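Local coordinates for small COPII coat GTPase SAR1 (Encephalitozoon cuniculi, PDB 6VS4), which belongs to the Arf/Sar branch of the small P-loop GTPases, the nucleotide-binding switch proteins of vesicle coats, and holds GDP in this structure, at residues 19-22 against 23-27; 120-123 against 124-127; 165-168 against 169-172. All coordinates share one frame; numbering follows the deposited sequence. Where two conformers were deposited one is given.

Contact 1: residues 19-22 against 23-27; sequences KLTE and FYEKV
Thr21 and Glu25 meet one turn apart on the long N-terminal alpha-helix 9-33, the helix that precedes the first strand of this Arf-family P-loop fold. CG2 of Thr21 stands anti to its backbone N, and this torsion sends the methyl to the carboxylate of Glu25, where OE2 lies 3.7 Å away. The two side chains cross at a slant. Along the backbone, Phe23 N to Lys19 O and Tyr24 N to Leu20 O, the latter 2.8 Å, continue the i to i+4 ladder with N-H...O angles near 160°. Phe23 and Tyr24 both place CG beside the carbonyl carbon (chi1 -166° and -164°), and from there the rings lead away from residues 19-22. The aromatic ring of Phe23 meets that of Tyr12 of a second subunit, while Leu20 packs on Val16 of the second subunit and Leu13 of a third, which makes this part of the helix an assembly surface. Tyr24 touches Asn199 and Ser200 of its own chain. Two polar ends are held within the same helix, the Thr21 hydroxyl by the carbonyl of Lys17 and NZ of Lys26 by Asn30 OD1. In Glu25, CG rests 3.5 Å from Thr21 O, the same oxygen that accepts Glu25 N at 3.0 Å.

Contact 2: residues 120-123 against 124-127; sequences ERFQ and EVRE
Charged contacts come first: NE of Arg121 faces OE2 of Glu124 at 3.4 Å, a weak, long hydrogen bond within a salt bridge, though nearly straight at 174°. The carboxylate oxygen lies at the edge of the guanidinium, in its plane, but the two planar groups are turned 58° from each other. A bend at chi3 (70°) swings the Arg121 guanidinium round to that carboxylate; its NH2 also forms a salt bridge with Asp48, and the side chain lies about 8 Å from the bound GDP, near but not touching it.

A second side-chain bond is shorter. NE2 of Gln123 gives a hydrogen bond to OE1 of Glu127 at 2.8 Å, one helical turn on. The acceptor lies close to the plane of the Gln123 amide, while the amide nitrogen comes from above the Glu127 carboxylate plane. With CG anti to the backbone N and the chain bent at chi2, Gln123 folds along the helix, bringing OE1 to 3.7 Å from CD of Arg126.

Backbone bonds start the helix. Arg121 occupies the N-cap position, and its carbonyl accepts Val125 N at 3.2 Å; Arg126 N to Phe122 O follows at 3.0 Å.

Apolar contact is slight between the segments, Phe122 CD1 lying 4.4 Å from Val125 CG2. Both side chains pack inward instead, Phe122 across to Leu168 of helix 162-172, Val125 on Phe112 and Val114 within the beta-alpha-beta unit 109-115, 122-135, 141-146.

Asp48, with weaker help from Glu124, would probably stabilise the guanidinium's positive charge and hold its orientation at the helix start.

Contact 3: residues 165-168 against 169-172; sequences KSWL and SQET
The indole of Trp167 carries the methylene CG of Glu171 over one face, one turn further along the helix. CG sits 3.8 Å from the centroid of the five-membered ring and 21° off the ring normal, a CH-pi contact offset toward the rim; its nearest ring atom is NE1, at 3.6 Å. Beyond CG, the Glu171 carboxylate lies almost parallel to the indole, the planes 10° apart. Gln170 approaches differently: its NE2 comes obliquely to within 3.9 Å of Trp167 CD1, with the amide about perpendicular to the ring. Trp167 also touches Val119.

Along the backbone the ladder runs from Ser169 N to Lys165 O, at 3.1 Å, through to Thr172. There the pattern doubles. The carbonyl oxygen of Leu168 receives both Thr172 N, at 3.1 Å, and the Thr172 hydroxyl OG1, at 3.0 Å, the two donors arriving from opposite faces of the carbonyl plane. Thr172 OG1 lies between its backbone N and carbonyl carbon (chi1 68°), the position from which it reaches back to Leu168. A buried hydroxyl is thereby satisfied within the helix itself, by an oxygen that the backbone ladder already uses.

On the inward side, Leu168 packs on Val116, and Ser169 on Ile188 of strand 186-190. These are the last two turns of amphipathic helix 162-172, one of the helices flanking the central sheet of a P-loop GTPase fold.

All three contacts lie within single helices, and each mixes buried residues (Leu20 and Phe23; Phe122 and Val125; Leu168 and Thr172) with exposed ones such as Glu22, Gln123 and Gln170. Contact 1, on the N-terminal helix 9-33, lies across the chain's centre from the others, and its apolar side chains meet neighbouring subunits. Contacts 2 and 3, with centres 11 Å apart, occupy neighbouring helices of the GTPase domain and touch directly: Phe122 CD2 is 3.5 Å from Glu171 CB, and Arg126 CB is 3.2 Å from Thr172 O. Contact 2 is dominated by charged and amide groups at a helix start, contact 3 by an aromatic face and a doubly gripped carbonyl at a helix end.

Contact 1: residues 19-22 against 23-27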
ATOM      1  N   LYS A  19      -4.991   4.544  -0.264  1.00 46.63           N
ATOM      2  CA  LYS A  19      -3.809   5.174  -0.849  1.00 43.29           C
ATOM      3  C   LYS A  19      -3.516   4.597  -2.224  1.00 40.83           C
ATOM      4  O   LYS A  19      -3.148   5.337  -3.143  1.00 43.05           O
ATOM      5  CB  LYS A  19      -2.586   5.017   0.060  1.00 44.81           C
ATOM      6  CG  LYS A  19      -2.717   5.649   1.437  1.00 54.27           C
ATOM      7  CD  LYS A  19      -2.806   7.171   1.384  1.00 61.59           C
ATOM      8  CE  LYS A  19      -2.892   7.750   2.801  1.00 67.00           C
ATOM      9  NZ  LYS A  19      -3.062   9.238   2.806  1.00 75.98           N
ATOM     10  N   LEU A  20      -3.719   3.286  -2.400  1.00 38.71           N
ATOM     11  CA  LEU A  20      -3.511   2.677  -3.712  1.00 39.09           C
ATOM     12  C   LEU A  20      -4.475   3.245  -4.750  1.00 42.90           C
ATOM     13  O   LEU A  20      -4.093   3.479  -5.904  1.00 42.78           O
ATOM     14  CB  LEU A  20      -3.672   1.162  -3.620  1.00 36.48           C
ATOM     15  CG  LEU A  20      -2.710   0.381  -2.726  1.00 40.65           C
ATOM     16  CD1 LEU A  20      -2.962  -1.114  -2.847  1.00 41.03           C
ATOM     17  CD2 LEU A  20      -1.264   0.711  -3.068  1.00 43.47           C
ATOM     18  N   THR A  21      -5.719   3.505  -4.349  1.00 42.72           N
ATOM     19  CA  THR A  21      -6.694   4.074  -5.276  1.00 41.39           C
ATOM     20  C   THR A  21      -6.311   5.498  -5.688  1.00 49.32           C
ATOM     21  O   THR A  21      -6.353   5.838  -6.877  1.00 49.84           O
ATOM     22  CB  THR A  21      -8.078   4.023  -4.638  1.00 45.14           C
ATOM     23  OG1 THR A  21      -8.435   2.656  -4.429  1.00 45.99           O
ATOM     24  CG2 THR A  21      -9.127   4.664  -5.559  1.00 44.42           C
ATOM     25  N   GLU A  22      -5.911   6.340  -4.725  1.00 48.26           N
ATOM     26  CA  GLU A  22      -5.439   7.685  -5.062  1.00 48.71           C
ATOM     27  C   GLU A  22      -4.246   7.627  -6.003  1.00 51.04           C
ATOM     28  O   GLU A  22      -4.158   8.406  -6.958  1.00 55.38           O
ATOM     29  CB  GLU A  22      -5.024   8.455  -3.807  1.00 52.83           C
ATOM     30  CG  GLU A  22      -6.066   8.733  -2.764  1.00 66.65           C
ATOM     31  CD  GLU A  22      -5.459   9.482  -1.584  1.00 87.84           C
ATOM     32  OE1 GLU A  22      -5.685   9.072  -0.423  1.00 98.14           O
ATOM     33  OE2 GLU A  22      -4.727  10.471  -1.823  1.00 86.35           O
ATOM     34  N   PHE A  23      -3.308   6.715  -5.728  1.00 43.35           N
ATOM     35  CA  PHE A  23      -2.129   6.545  -6.566  1.00 41.24           C
ATOM     36  C   PHE A  23      -2.524   6.129  -7.979  1.00 44.74           C
ATOM     37  O   PHE A  23      -2.053   6.705  -8.967  1.00 45.68           O
ATOM     38  CB  PHE A  23      -1.230   5.489  -5.907  1.00 39.70           C
ATOM     39  CG  PHE A  23       0.164   5.419  -6.451  1.00 42.80           C
ATOM     40  CD1 PHE A  23       0.564   6.199  -7.523  1.00 41.70           C
ATOM     41  CD2 PHE A  23       1.084   4.555  -5.874  1.00 44.91           C
ATOM     42  CE1 PHE A  23       1.859   6.121  -8.007  1.00 46.82           C
ATOM     43  CE2 PHE A  23       2.376   4.472  -6.349  1.00 46.75           C
ATOM     44  CZ  PHE A  23       2.764   5.257  -7.420  1.00 39.80           C
ATOM     45  N   TYR A  24      -3.440   5.166  -8.084  1.00 43.06           N
ATOM     46  CA  TYR A  24      -3.932   4.709  -9.375  1.00 40.57           C
ATOM     47  C   TYR A  24      -4.516   5.866 -10.171  1.00 46.68           C
ATOM     48  O   TYR A  24      -4.235   6.016 -11.365  1.00 48.52           O
ATOM     49  CB  TYR A  24      -4.979   3.618  -9.137  1.00 39.77           C
ATOM     50  CG  TYR A  24      -5.345   2.757 -10.323  1.00 48.97           C
ATOM     51  CD1 TYR A  24      -4.724   1.532 -10.533  1.00 43.31           C
ATOM     52  CD2 TYR A  24      -6.360   3.141 -11.202  1.00 50.52           C
ATOM     53  CE1 TYR A  24      -5.070   0.730 -11.605  1.00 44.42           C
ATOM     54  CE2 TYR A  24      -6.712   2.351 -12.277  1.00 42.82           C
ATOM     55  CZ  TYR A  24      -6.068   1.148 -12.472  1.00 51.73           C
ATOM     56  OH  TYR A  24      -6.426   0.368 -13.544  1.00 58.88           O
ATOM     57  N   GLU A  25      -5.279   6.736  -9.506  1.00 40.77           N
ATOM     58  CA  GLU A  25      -5.867   7.879 -10.196  1.00 43.59           C
ATOM     59  C   GLU A  25      -4.804   8.888 -10.599  1.00 47.22           C
ATOM     60  O   GLU A  25      -4.911   9.516 -11.659  1.00 55.99           O
ATOM     61  CB  GLU A  25      -6.930   8.536  -9.320  1.00 50.01           C
ATOM     62  CG  GLU A  25      -8.194   7.706  -9.169  1.00 65.68           C
ATOM     63  CD  GLU A  25      -9.054   8.147  -7.996  1.00 80.63           C
ATOM     64  OE1 GLU A  25      -8.704   9.164  -7.353  1.00 81.86           O
ATOM     65  OE2 GLU A  25     -10.093   7.493  -7.739  1.00 81.68           O
ATOM     66  N   LYS A  26      -3.787   9.079  -9.752  1.00 45.90           N
ATOM     67  CA  LYS A  26      -2.738  10.048 -10.054  1.00 43.87           C
ATOM     68  C   LYS A  26      -1.995   9.678 -11.329  1.00 40.98           C
ATOM     69  O   LYS A  26      -1.687  10.551 -12.148  1.00 45.13           O
ATOM     70  CB  LYS A  26      -1.760  10.140  -8.881  1.00 47.01           C
ATOM     71  CG  LYS A  26      -0.662  11.183  -9.066  1.00 53.70           C
ATOM     72  CD  LYS A  26      -1.229  12.592  -8.999  1.00 66.49           C
ATOM     73  CE  LYS A  26      -0.140  13.651  -9.004  1.00 84.00           C
ATOM     74  NZ  LYS A  26       0.410  13.906 -10.360  1.00 96.27           N
ATOM     75  N   VAL A  27      -1.748   8.382 -11.539  1.00 43.76           N
ATOM     76  CA  VAL A  27      -1.068   7.935 -12.752  1.00 44.34           C
ATOM     77  C   VAL A  27      -1.879   8.305 -13.987  1.00 50.85           C
ATOM     78  O   VAL A  27      -1.327   8.752 -14.999  1.00 58.89           O
ATOM     79  CB  VAL A  27      -0.796   6.421 -12.684  1.00 46.97           C
ATOM     80  CG1 VAL A  27      -0.302   5.915 -14.025  1.00 46.86           C
ATOM     81  CG2 VAL A  27       0.230   6.126 -11.610  1.00 44.38           C
TER

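Contact 2: residues 120-123 against 124-127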
ATOM      1  N   GLU A 120     -34.362   7.800 -24.701  1.00 77.86           N
ATOM      2  CA  GLU A 120     -35.424   8.695 -25.160  1.00 82.62           C
ATOM      3  C   GLU A 120     -34.889  10.019 -25.692  1.00 83.98           C
ATOM      4  O   GLU A 120     -35.566  10.669 -26.500  1.00 80.21           O
ATOM      5  CB  GLU A 120     -36.442   8.928 -24.040  1.00 89.53           C
ATOM      6  CG  GLU A 120     -37.196   7.659 -23.623  1.00100.44           C
ATOM      7  CD  GLU A 120     -37.870   6.939 -24.796  1.00112.85           C
ATOM      8  OE1 GLU A 120     -38.433   7.621 -25.683  1.00117.30           O
ATOM      9  OE2 GLU A 120     -37.842   5.689 -24.827  1.00111.47           O
ATOM     10  N   ARG A 121     -33.698  10.435 -25.256  1.00 80.46           N
ATOM     11  CA  ARG A 121     -33.102  11.691 -25.685  1.00 80.79           C
ATOM     12  C   ARG A 121     -32.103  11.497 -26.818  1.00 81.80           C
ATOM     13  O   ARG A 121     -31.298  12.395 -27.089  1.00 81.35           O
ATOM     14  CB  ARG A 121     -32.439  12.384 -24.494  1.00 79.24           C
ATOM     15  CG  ARG A 121     -33.410  12.685 -23.359  1.00 88.13           C
ATOM     16  CD  ARG A 121     -32.695  13.254 -22.155  1.00 87.70           C
ATOM     17  NE  ARG A 121     -32.189  14.598 -22.383  1.00 93.55           N
ATOM     18  CZ  ARG A 121     -31.252  15.168 -21.634  1.00 90.09           C
ATOM     19  NH1 ARG A 121     -30.713  14.498 -20.623  1.00 82.26           N
ATOM     20  NH2 ARG A 121     -30.845  16.402 -21.903  1.00 91.30           N
ATOM     21  N   PHE A 122     -32.166  10.354 -27.511  1.00 83.60           N
ATOM     22  CA  PHE A 122     -31.268  10.084 -28.628  1.00 79.77           C
ATOM     23  C   PHE A 122     -31.497  11.037 -29.791  1.00 83.20           C
ATOM     24  O   PHE A 122     -30.584  11.241 -30.599  1.00 84.88           O
ATOM     25  CB  PHE A 122     -31.429   8.639 -29.103  1.00 67.86           C
ATOM     26  CG  PHE A 122     -30.593   7.652 -28.337  1.00 70.37           C
ATOM     27  CD1 PHE A 122     -29.697   8.083 -27.375  1.00 64.47           C
ATOM     28  CD2 PHE A 122     -30.706   6.290 -28.575  1.00 69.85           C
ATOM     29  CE1 PHE A 122     -28.920   7.171 -26.665  1.00 63.09           C
ATOM     30  CE2 PHE A 122     -29.936   5.375 -27.872  1.00 65.89           C
ATOM     31  CZ  PHE A 122     -29.045   5.813 -26.915  1.00 62.05           C
ATOM     32  N   GLN A 123     -32.695  11.612 -29.898  1.00 89.46           N
ATOM     33  CA  GLN A 123     -32.954  12.593 -30.945  1.00 86.98           C
ATOM     34  C   GLN A 123     -32.189  13.886 -30.692  1.00 81.85           C
ATOM     35  O   GLN A 123     -31.648  14.484 -31.630  1.00 83.32           O
ATOM     36  CB  GLN A 123     -34.455  12.854 -31.053  1.00 95.14           C
ATOM     37  CG  GLN A 123     -34.840  13.681 -32.266  1.00108.40           C
ATOM     38  CD  GLN A 123     -34.384  13.050 -33.566  1.00115.48           C
ATOM     39  OE1 GLN A 123     -34.324  11.828 -33.692  1.00117.54           O
ATOM     40  NE2 GLN A 123     -34.060  13.886 -34.544  1.00122.61           N
ATOM     41  N   GLU A 124     -32.121  14.330 -29.434  1.00 81.83           N
ATOM     42  CA  GLU A 124     -31.259  15.462 -29.108  1.00 87.78           C
ATOM     43  C   GLU A 124     -29.803  15.147 -29.415  1.00 76.27           C
ATOM     44  O   GLU A 124     -29.075  15.999 -29.935  1.00 79.20           O
ATOM     45  CB  GLU A 124     -31.391  15.841 -27.634  1.00 95.83           C
ATOM     46  CG  GLU A 124     -32.780  16.175 -27.161  1.00103.78           C
ATOM     47  CD  GLU A 124     -32.775  16.648 -25.723  1.00111.59           C
ATOM     48  OE1 GLU A 124     -31.865  17.424 -25.362  1.00112.34           O
ATOM     49  OE2 GLU A 124     -33.671  16.241 -24.956  1.00118.86           O
ATOM     50  N   VAL A 125     -29.363  13.926 -29.102  1.00 68.26           N
ATOM     51  CA  VAL A 125     -27.963  13.563 -29.315  1.00 67.33           C
ATOM     52  C   VAL A 125     -27.607  13.662 -30.791  1.00 68.58           C
ATOM     53  O   VAL A 125     -26.570  14.225 -31.159  1.00 67.26           O
ATOM     54  CB  VAL A 125     -27.674  12.154 -28.766  1.00 61.06           C
ATOM     55  CG1 VAL A 125     -26.270  11.717 -29.151  1.00 56.88           C
ATOM     56  CG2 VAL A 125     -27.850  12.119 -27.252  1.00 56.20           C
ATOM     57  N   ARG A 126     -28.467  13.129 -31.659  1.00 70.35           N
ATOM     58  CA  ARG A 126     -28.153  13.157 -33.083  1.00 77.10           C
ATOM     59  C   ARG A 126     -28.152  14.586 -33.609  1.00 78.36           C
ATOM     60  O   ARG A 126     -27.330  14.937 -34.462  1.00 71.32           O
ATOM     61  CB  ARG A 126     -29.113  12.248 -33.862  1.00 81.26           C
ATOM     62  CG  ARG A 126     -30.310  12.898 -34.509  1.00 97.12           C
ATOM     63  CD  ARG A 126     -31.038  11.866 -35.368  1.00110.31           C
ATOM     64  NE  ARG A 126     -30.177  11.365 -36.438  1.00113.53           N
ATOM     65  CZ  ARG A 126     -30.171  10.107 -36.867  1.00107.44           C
ATOM     66  NH1 ARG A 126     -30.970   9.212 -36.306  1.00100.86           N
ATOM     67  NH2 ARG A 126     -29.352   9.744 -37.846  1.00106.87           N
ATOM     68  N   GLU A 127     -29.068  15.426 -33.111  1.00 82.38           N
ATOM     69  CA  GLU A 127     -29.048  16.840 -33.474  1.00 83.77           C
ATOM     70  C   GLU A 127     -27.820  17.536 -32.898  1.00 74.83           C
ATOM     71  O   GLU A 127     -27.154  18.309 -33.595  1.00 75.77           O
ATOM     72  CB  GLU A 127     -30.334  17.525 -33.007  1.00 94.68           C
ATOM     73  CG  GLU A 127     -31.397  17.651 -34.098  1.00103.02           C
ATOM     74  CD  GLU A 127     -32.779  17.219 -33.634  1.00111.01           C
ATOM     75  OE1 GLU A 127     -33.520  16.616 -34.446  1.00120.45           O
ATOM     76  OE2 GLU A 127     -33.126  17.480 -32.460  1.00104.69           O
TER

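Contact 3: residues 165-168 against 169-172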
ATOM      1  N   LYS A 165     -24.012  -2.067 -30.656  1.00 64.98           N
ATOM      2  CA  LYS A 165     -23.181  -1.031 -31.259  1.00 59.85           C
ATOM      3  C   LYS A 165     -23.816  -0.500 -32.543  1.00 61.68           C
ATOM      4  O   LYS A 165     -23.839   0.714 -32.775  1.00 66.11           O
ATOM      5  CB  LYS A 165     -21.778  -1.575 -31.515  1.00 58.18           C
ATOM      6  CG  LYS A 165     -20.974  -1.788 -30.234  1.00 65.76           C
ATOM      7  CD  LYS A 165     -19.807  -2.749 -30.435  1.00 68.57           C
ATOM      8  CE  LYS A 165     -18.866  -2.298 -31.524  1.00 67.05           C
ATOM      9  NZ  LYS A 165     -17.971  -3.415 -31.923  1.00 68.99           N
ATOM     10  N   SER A 166     -24.378  -1.389 -33.366  1.00 63.59           N
ATOM     11  CA  SER A 166     -25.059  -0.936 -34.573  1.00 72.89           C
ATOM     12  C   SER A 166     -26.280  -0.090 -34.236  1.00 66.47           C
ATOM     13  O   SER A 166     -26.510   0.950 -34.860  1.00 66.26           O
ATOM     14  CB  SER A 166     -25.471  -2.132 -35.431  1.00 79.08           C
ATOM     15  OG  SER A 166     -24.376  -2.634 -36.173  1.00 88.59           O
ATOM     16  N   TRP A 167     -27.058  -0.504 -33.232  1.00 66.25           N
ATOM     17  CA  TRP A 167     -28.261   0.238 -32.862  1.00 69.66           C
ATOM     18  C   TRP A 167     -27.921   1.622 -32.317  1.00 71.65           C
ATOM     19  O   TRP A 167     -28.627   2.596 -32.604  1.00 73.31           O
ATOM     20  CB  TRP A 167     -29.071  -0.561 -31.843  1.00 64.65           C
ATOM     21  CG  TRP A 167     -30.318   0.113 -31.367  1.00 64.05           C
ATOM     22  CD1 TRP A 167     -31.494   0.267 -32.059  1.00 72.48           C
ATOM     23  CD2 TRP A 167     -30.517   0.738 -30.095  1.00 64.02           C
ATOM     24  NE1 TRP A 167     -32.413   0.936 -31.286  1.00 67.85           N
ATOM     25  CE2 TRP A 167     -31.840   1.234 -30.076  1.00 70.35           C
ATOM     26  CE3 TRP A 167     -29.707   0.914 -28.962  1.00 67.27           C
ATOM     27  CZ2 TRP A 167     -32.367   1.904 -28.971  1.00 73.95           C
ATOM     28  CZ3 TRP A 167     -30.232   1.581 -27.866  1.00 64.57           C
ATOM     29  CH2 TRP A 167     -31.549   2.072 -27.881  1.00 76.27           C
ATOM     30  N   LEU A 168     -26.850   1.729 -31.522  1.00 70.20           N
ATOM     31  CA  LEU A 168     -26.431   3.034 -31.018  1.00 61.19           C
ATOM     32  C   LEU A 168     -26.049   3.958 -32.163  1.00 61.83           C
ATOM     33  O   LEU A 168     -26.452   5.127 -32.195  1.00 71.97           O
ATOM     34  CB  LEU A 168     -25.260   2.881 -30.047  1.00 58.13           C
ATOM     35  CG  LEU A 168     -25.568   2.333 -28.660  1.00 57.07           C
ATOM     36  CD1 LEU A 168     -24.281   2.239 -27.860  1.00 54.41           C
ATOM     37  CD2 LEU A 168     -26.581   3.217 -27.959  1.00 52.56           C
ATOM     38  N   SER A 169     -25.265   3.448 -33.114  1.00 61.60           N
ATOM     39  CA  SER A 169     -24.883   4.262 -34.262  0.62 62.71           C
ATOM     40  C   SER A 169     -26.098   4.639 -35.100  1.00 64.88           C
ATOM     41  O   SER A 169     -26.168   5.752 -35.635  1.00 68.13           O
ATOM     42  CB  SER A 169     -23.847   3.521 -35.106  0.62 64.84           C
ATOM     43  OG  SER A 169     -22.557   3.616 -34.520  0.62 66.18           O
ATOM     44  N   GLN A 170     -27.074   3.730 -35.216  1.00 66.63           N
ATOM     45  CA  GLN A 170     -28.264   4.013 -36.017  1.00 65.61           C
ATOM     46  C   GLN A 170     -29.097   5.126 -35.393  1.00 70.05           C
ATOM     47  O   GLN A 170     -29.609   5.996 -36.102  1.00 74.55           O
ATOM     48  CB  GLN A 170     -29.108   2.747 -36.182  1.00 68.07           C
ATOM     49  CG  GLN A 170     -30.444   2.985 -36.860  1.00 76.07           C
ATOM     50  CD  GLN A 170     -31.284   1.726 -36.982  1.00 85.09           C
ATOM     51  OE1 GLN A 170     -31.681   1.336 -38.079  1.00100.80           O
ATOM     52  NE2 GLN A 170     -31.596   1.109 -35.854  1.00 81.35           N
ATOM     53  N   GLU A 171     -29.212   5.136 -34.063  1.00 70.09           N
ATOM     54  CA  GLU A 171     -30.097   6.083 -33.394  1.00 70.33           C
ATOM     55  C   GLU A 171     -29.460   7.456 -33.204  1.00 76.39           C
ATOM     56  O   GLU A 171     -30.185   8.452 -33.141  1.00 81.93           O
ATOM     57  CB  GLU A 171     -30.525   5.526 -32.033  1.00 70.22           C
ATOM     58  CG  GLU A 171     -31.373   4.264 -32.103  1.00 80.65           C
ATOM     59  CD  GLU A 171     -32.783   4.528 -32.606  1.00 91.69           C
ATOM     60  OE1 GLU A 171     -33.159   3.985 -33.670  1.00 91.96           O
ATOM     61  OE2 GLU A 171     -33.511   5.294 -31.939  1.00 94.66           O
ATOM     62  N   THR A 172     -28.128   7.543 -33.116  1.00 70.78           N
ATOM     63  CA  THR A 172     -27.466   8.828 -32.916  1.00 69.08           C
ATOM     64  C   THR A 172     -26.845   9.387 -34.187  1.00 74.00           C
ATOM     65  O   THR A 172     -26.418  10.545 -34.190  1.00 77.60           O
ATOM     66  CB  THR A 172     -26.365   8.729 -31.843  1.00 62.77           C
ATOM     67  OG1 THR A 172     -25.290   7.915 -32.322  1.00 58.00           O
ATOM     68  CG2 THR A 172     -26.911   8.143 -30.554  1.00 62.51           C
TER